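PDB 5LO9: cytochrome C from Marichromatium purpuratum 984, which probably interconverts thiosulfate and tetrathionate as a fused TsdBA thiosulfate dehydrogenase, passing electrons through its c-type hemes. Local coordinates for residues Gln150-Gly155 / Asp177-Leu182; Arg116-Cys121 / Gly168-Arg173. All coordinates share one frame; numbering follows the deposited sequence.

Contact 1: residues Gln150-Gly155 / Asp177-Leu182; sequences QLQAWG and DEQRAL. With HEC (heme c), chain D; PGO (S-1,2-propanediol), chain P.
Leu151 and Gln179 carry the apolar part of this helix-to-helix contact, their CA atoms 6.6 Å apart. The aliphatic chain of Gln179 lies alongside Leu151: its CD is 4.0 Å from Leu151 CB, and Leu151 CD1 reaches back to the backbone of the other helix, 3.9 Å from Gln179 O. Gln179 is extended beyond CG (chi2 179°), which carries its amide across to helix 144-156, where OE1 rests 3.6 Å from the CG methylene of Gln152. The two glutamine amide planes stand 77° apart and are not bonded to each other. Helices 144-156 and 176-187 belong to a class I cytochrome c domain, in which the C-terminal helix, here 176-187, packs on the N-terminal helix 102-110. Toward heme c, Leu151 turns its other methyl, CD2, to 3.9 Å from the meso carbon CHB, while Leu182 CD1 approaches CBB of the same heme. Trp154 presents the edge of its ring, CZ3 lying 3.6 Å from heme C2A, and Met167, one of the two axial ligands of the heme iron, packs against both Leu151 and Trp154. A polar link lies at the margin: Arg180 NH2 forms a salt bridge with Asp177 OD1 (2.8 Å) within its own helix.

Contact 2: residues Arg116-Cys121 / Gly168-Arg173; sequences RDLPAC and GAVAGR. With HEC (heme c), chain D.
Arg116 and Arg173 each donate to the other's backbone carbonyl, a reciprocal pair of bonds between the two segments. Arg116 NH1 meets Arg173 O at 2.7 Å, the oxygen at the edge of the guanidinium and the donor in the carbonyl plane. In return Arg173 NH1 reaches Arg116 O at 2.9 Å, here tilted 16° from the carbonyl plane; its chain, extended from CG to NE, spans the gap. Beside them Leu118 CD1 touches Val170 CG2 at 4.1 Å, the side chains crossing at about a right angle. Val170 also packs CG1 against the heme, 3.7 Å from CBB, close to Met167, an axial ligand of the iron. The segment 116-121 leads into the heme-attachment motif CxxCH of a c-type cytochrome, whose first cysteine, Cys121, is bonded through SG to heme CAB. Farther out, Asp112 and Glu178 form salt bridges with Arg116 NE and NH2 and fix the guanidinium's rotation; an alanine in place of this arginine would probably leave both carboxylates without this partner and Arg173 O without its donor. Asp454 holds Arg173 NH2. Asp117, at positive phi, and Leu118 both face Asp112 in a G1 beta bulge, and Asp117 OD1 forms salt bridges with Arg297 and Arg237.

Both contacts border the same heme c, but they differ in depth and chemistry. Contact 1 is the more buried, a helix-on-helix join made by van der Waals packing of a glutamine chain on a leucine, without bonds across it; contact 2 is partly buried and ties a loop to helix 166-171 and the turn that follows it through arginine-to-carbonyl bonds, with a small apolar patch beside the heme. Their segments alternate along the chain, and helix 166-171 lies between helices 144-156 and 176-187 in sequence. The two touch directly: Ala171 CB packs 3.5 Å from Trp154 CB, and a charge pair joins helix 176-187 to the start of 116-121. The charged ends of contact 2 also reach later parts of the chain.

Contact 1: residues Gln150-Gly155 / Asp177-Leu182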
# COMPACT_ATOMS: atom_id res chain seq x y z
N GLN A 150 17.55 -33.63 29.32
CA GLN A 150 16.20 -33.94 28.86
C GLN A 150 16.13 -33.97 27.34
O GLN A 150 15.49 -34.86 26.74
CB GLN A 150 15.21 -32.91 29.42
CG GLN A 150 15.20 -32.76 30.92
CD GLN A 150 15.35 -34.07 31.68
OE1 GLN A 150 14.50 -34.94 31.61
NE2 GLN A 150 16.42 -34.19 32.43
N LEU A 151 16.77 -33.01 26.67
CA LEU A 151 16.67 -32.98 25.22
C LEU A 151 17.39 -34.19 24.64
O LEU A 151 16.89 -34.82 23.70
CB LEU A 151 17.24 -31.68 24.67
CG LEU A 151 16.50 -30.37 24.97
CD1 LEU A 151 17.32 -29.16 24.42
CD2 LEU A 151 15.11 -30.39 24.38
N GLN A 152 18.53 -34.55 25.20
CA GLN A 152 19.21 -35.77 24.77
C GLN A 152 18.33 -36.99 25.02
O GLN A 152 18.28 -37.91 24.20
CB GLN A 152 20.53 -35.88 25.48
CG GLN A 152 21.58 -34.98 24.89
CD GLN A 152 22.82 -34.87 25.76
OE1 GLN A 152 22.78 -35.00 27.00
NE2 GLN A 152 23.92 -34.58 25.12
N ALA A 153 17.60 -37.00 26.15
CA ALA A 153 16.75 -38.13 26.47
C ALA A 153 15.62 -38.29 25.46
O ALA A 153 15.42 -39.37 24.91
CB ALA A 153 16.18 -37.98 27.88
N TRP A 154 14.89 -37.21 25.19
CA TRP A 154 13.77 -37.34 24.28
C TRP A 154 14.24 -37.69 22.88
O TRP A 154 13.56 -38.43 22.15
CB TRP A 154 12.96 -36.05 24.25
CG TRP A 154 11.80 -35.98 25.18
CD1 TRP A 154 10.73 -36.82 25.20
CD2 TRP A 154 11.57 -35.01 26.19
NE1 TRP A 154 9.84 -36.43 26.18
CE2 TRP A 154 10.34 -35.32 26.80
CE3 TRP A 154 12.28 -33.91 26.63
CZ2 TRP A 154 9.81 -34.57 27.83
CZ3 TRP A 154 11.75 -33.16 27.67
CH2 TRP A 154 10.53 -33.49 28.25
N GLY A 155 15.41 -37.17 22.49
CA GLY A 155 15.90 -37.41 21.14
C GLY A 155 16.34 -38.83 20.90
O GLY A 155 16.52 -39.22 19.74
N ASP A 177 24.16 -29.37 18.31
CA ASP A 177 24.56 -27.98 18.54
C ASP A 177 23.38 -27.16 19.02
O ASP A 177 23.49 -26.39 19.98
CB ASP A 177 25.17 -27.37 17.27
CG ASP A 177 26.60 -27.87 17.01
OD1 ASP A 177 27.12 -28.71 17.81
OD2 ASP A 177 27.22 -27.41 16.01
N GLU A 178 22.22 -27.36 18.39
CA GLU A 178 21.06 -26.58 18.78
C GLU A 178 20.63 -26.92 20.19
O GLU A 178 20.22 -26.03 20.95
CB GLU A 178 19.92 -26.80 17.78
CG GLU A 178 20.16 -26.13 16.45
CD GLU A 178 19.32 -26.70 15.33
OE1 GLU A 178 18.94 -27.88 15.43
OE2 GLU A 178 19.07 -26.00 14.33
N GLN A 179 20.78 -28.19 20.58
CA GLN A 179 20.41 -28.59 21.94
C GLN A 179 21.25 -27.86 22.97
O GLN A 179 20.71 -27.32 23.95
CB GLN A 179 20.56 -30.09 22.11
CG GLN A 179 19.50 -30.85 21.36
CD GLN A 179 19.64 -32.33 21.50
OE1 GLN A 179 20.55 -32.81 22.18
NE2 GLN A 179 18.70 -33.08 20.91
N ARG A 180 22.56 -27.74 22.73
CA ARG A 180 23.41 -27.02 23.67
C ARG A 180 23.04 -25.54 23.71
O ARG A 180 22.85 -24.97 24.80
CB ARG A 180 24.89 -27.21 23.31
CG ARG A 180 25.41 -28.63 23.60
CD ARG A 180 26.90 -28.76 23.32
NE ARG A 180 27.11 -29.03 21.90
CZ ARG A 180 27.10 -30.25 21.34
NH1 ARG A 180 26.90 -31.36 22.08
NH2 ARG A 180 27.30 -30.36 20.03
N ALA A 181 22.82 -24.94 22.54
CA ALA A 181 22.53 -23.52 22.51
C ALA A 181 21.22 -23.22 23.22
O ALA A 181 21.14 -22.28 24.02
CB ALA A 181 22.50 -23.02 21.07
N LEU A 182 20.18 -24.02 22.94
CA LEU A 182 18.89 -23.87 23.59
C LEU A 182 19.01 -24.08 25.08
O LEU A 182 18.31 -23.44 25.87
CB LEU A 182 17.89 -24.86 23.00
CG LEU A 182 17.44 -24.40 21.60
CD1 LEU A 182 16.90 -25.51 20.77
CD2 LEU A 182 16.39 -23.37 21.74
FE HEC D . 9.08 -28.39 25.56
CHA HEC D . 8.89 -30.10 28.59
CHB HEC D . 12.53 -27.99 26.01
CHC HEC D . 9.26 -26.55 22.60
CHD HEC D . 5.70 -29.03 24.98
NA HEC D . 10.44 -28.94 27.04
C1A HEC D . 10.18 -29.60 28.16
C2A HEC D . 11.36 -29.86 28.99
C3A HEC D . 12.45 -29.26 28.22
C4A HEC D . 11.76 -28.71 27.02
CMA HEC D . 13.90 -29.22 28.60
CAA HEC D . 11.48 -30.57 30.32
CBA HEC D . 11.34 -29.56 31.45
CGA HEC D . 11.52 -30.22 32.79
O1A HEC D . 11.23 -29.57 33.82
O2A HEC D . 11.97 -31.39 32.83
NB HEC D . 10.61 -27.44 24.50
C1B HEC D . 11.90 -27.39 24.84
C2B HEC D . 12.72 -26.63 23.86
C3B HEC D . 11.74 -26.22 22.84
C4B HEC D . 10.48 -26.78 23.35
CMB HEC D . 14.20 -26.37 23.91
CAB HEC D . 11.93 -25.40 21.59
CBB HEC D . 12.97 -26.04 20.72
NC HEC D . 7.73 -27.87 24.06
C1C HEC D . 7.97 -27.13 23.00
C2C HEC D . 6.79 -26.92 22.13
C3C HEC D . 5.73 -27.67 22.81
C4C HEC D . 6.44 -28.22 24.00
CMC HEC D . 6.77 -26.14 20.86
CAC HEC D . 4.26 -27.83 22.50
CBC HEC D . 3.85 -28.05 21.07
ND HEC D . 7.57 -29.38 26.59
C1D HEC D . 6.32 -29.55 26.20
C2D HEC D . 5.51 -30.32 27.16
C3D HEC D . 6.42 -30.63 28.24
C4D HEC D . 7.68 -30.00 27.77
CMD HEC D . 4.09 -30.70 27.05
CAD HEC D . 6.11 -31.42 29.49
CBD HEC D . 6.49 -32.90 29.33
CGD HEC D . 5.93 -33.74 30.46
O1D HEC D . 6.70 -34.61 30.92
O2D HEC D . 4.76 -33.54 30.90
C1 PGO P . 18.27 -35.88 16.40
C2 PGO P . 17.80 -37.27 15.94
C3 PGO P . 17.41 -37.27 14.45
O1 PGO P . 18.24 -35.77 17.84
O2 PGO P . 16.74 -37.73 16.82

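Contact 2: residues Arg116-Cys121 / Gly168-Arg173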
# COMPACT_ATOMS: atom_id res chain seq x y z
N ARG A 116 11.34 -27.00 9.35
CA ARG A 116 11.03 -28.10 10.25
C ARG A 116 9.62 -28.06 10.84
O ARG A 116 9.32 -28.89 11.72
CB ARG A 116 12.08 -28.13 11.37
CG ARG A 116 13.45 -28.45 10.86
CD ARG A 116 14.49 -28.46 11.99
NE ARG A 116 15.19 -27.19 12.09
CZ ARG A 116 16.18 -26.95 12.93
NH1 ARG A 116 16.60 -27.87 13.79
NH2 ARG A 116 16.73 -25.76 12.94
N ASP A 117 8.74 -27.16 10.41
CA ASP A 117 7.37 -27.09 10.96
C ASP A 117 7.41 -27.02 12.49
O ASP A 117 6.55 -27.55 13.18
CB ASP A 117 6.53 -28.29 10.49
CG ASP A 117 6.35 -28.34 8.97
OD1 ASP A 117 5.95 -27.32 8.37
OD2 ASP A 117 6.64 -29.40 8.35
N LEU A 118 8.43 -26.35 13.01
CA LEU A 118 8.76 -26.38 14.42
C LEU A 118 8.39 -25.06 15.09
O LEU A 118 9.00 -24.04 14.75
CB LEU A 118 10.25 -26.65 14.57
CG LEU A 118 10.82 -26.61 15.98
CD1 LEU A 118 10.25 -27.75 16.84
CD2 LEU A 118 12.34 -26.72 15.88
N PRO A 119 7.45 -25.01 16.01
CA PRO A 119 7.15 -23.74 16.70
C PRO A 119 8.28 -23.31 17.63
O PRO A 119 9.13 -24.11 18.03
CB PRO A 119 5.89 -24.06 17.50
CG PRO A 119 5.35 -25.35 16.89
CD PRO A 119 6.55 -26.08 16.43
N ALA A 120 8.28 -22.03 17.98
CA ALA A 120 9.19 -21.54 19.00
C ALA A 120 8.96 -22.24 20.34
O ALA A 120 7.83 -22.55 20.73
CB ALA A 120 9.02 -20.04 19.21
N CYS A 121 10.04 -22.43 21.09
CA CYS A 121 9.87 -23.04 22.40
C CYS A 121 8.87 -22.22 23.22
O CYS A 121 8.05 -22.78 23.96
CB CYS A 121 11.22 -23.14 23.11
SG CYS A 121 12.55 -23.83 22.09
N GLY A 168 8.92 -35.38 22.13
CA GLY A 168 9.66 -36.27 21.27
C GLY A 168 9.78 -35.69 19.89
O GLY A 168 10.85 -35.71 19.28
N ALA A 169 8.69 -35.10 19.40
CA ALA A 169 8.73 -34.46 18.10
C ALA A 169 9.66 -33.25 18.11
O ALA A 169 10.43 -33.03 17.18
CB ALA A 169 7.32 -34.08 17.69
N VAL A 170 9.65 -32.46 19.17
CA VAL A 170 10.56 -31.33 19.20
C VAL A 170 12.00 -31.80 19.24
O VAL A 170 12.86 -31.30 18.50
CB VAL A 170 10.23 -30.41 20.38
CG1 VAL A 170 11.35 -29.39 20.57
CG2 VAL A 170 8.91 -29.75 20.14
N ALA A 171 12.31 -32.74 20.13
CA ALA A 171 13.71 -33.12 20.30
C ALA A 171 14.24 -33.78 19.05
O ALA A 171 15.44 -33.65 18.74
CB ALA A 171 13.88 -34.07 21.48
N GLY A 172 13.38 -34.48 18.33
CA GLY A 172 13.71 -35.16 17.10
C GLY A 172 14.07 -34.25 15.95
O GLY A 172 14.59 -34.72 14.93
N ARG A 173 13.78 -32.97 16.08
CA ARG A 173 13.99 -32.01 15.01
C ARG A 173 15.16 -31.06 15.31
O ARG A 173 15.39 -30.11 14.56
CB ARG A 173 12.68 -31.25 14.80
CG ARG A 173 11.53 -32.18 14.41
CD ARG A 173 10.24 -31.46 14.14
NE ARG A 173 9.08 -32.34 14.17
CZ ARG A 173 7.88 -32.02 13.68
NH1 ARG A 173 7.66 -30.85 13.11
NH2 ARG A 173 6.90 -32.89 13.73
FE HEC D . 9.08 -28.39 25.56
CHA HEC D . 8.89 -30.10 28.59
CHB HEC D . 12.53 -27.99 26.01
CHC HEC D . 9.26 -26.55 22.60
CHD HEC D . 5.70 -29.03 24.98
NA HEC D . 10.44 -28.94 27.04
C1A HEC D . 10.18 -29.60 28.16
C2A HEC D . 11.36 -29.86 28.99
C3A HEC D . 12.45 -29.26 28.22
C4A HEC D . 11.76 -28.71 27.02
CMA HEC D . 13.90 -29.22 28.60
CAA HEC D . 11.48 -30.57 30.32
CBA HEC D . 11.34 -29.56 31.45
CGA HEC D . 11.52 -30.22 32.79
O1A HEC D . 11.23 -29.57 33.82
O2A HEC D . 11.97 -31.39 32.83
NB HEC D . 10.61 -27.44 24.50
C1B HEC D . 11.90 -27.39 24.84
C2B HEC D . 12.72 -26.63 23.86
C3B HEC D . 11.74 -26.22 22.84
C4B HEC D . 10.48 -26.78 23.35
CMB HEC D . 14.20 -26.37 23.91
CAB HEC D . 11.93 -25.40 21.59
CBB HEC D . 12.97 -26.04 20.72
NC HEC D . 7.73 -27.87 24.06
C1C HEC D . 7.97 -27.13 23.00
C2C HEC D . 6.79 -26.92 22.13
C3C HEC D . 5.73 -27.67 22.81
C4C HEC D . 6.44 -28.22 24.00
CMC HEC D . 6.77 -26.14 20.86
CAC HEC D . 4.26 -27.83 22.50
CBC HEC D . 3.85 -28.05 21.07
ND HEC D . 7.57 -29.38 26.59
C1D HEC D . 6.32 -29.55 26.20
C2D HEC D . 5.51 -30.32 27.16
C3D HEC D . 6.42 -30.63 28.24
C4D HEC D . 7.68 -30.00 27.77
CMD HEC D . 4.09 -30.70 27.05
CAD HEC D . 6.11 -31.42 29.49
CBD HEC D . 6.49 -32.90 29.33
CGD HEC D . 5.93 -33.74 30.46
O1D HEC D . 6.70 -34.61 30.92
O2D HEC D . 4.76 -33.54 30.90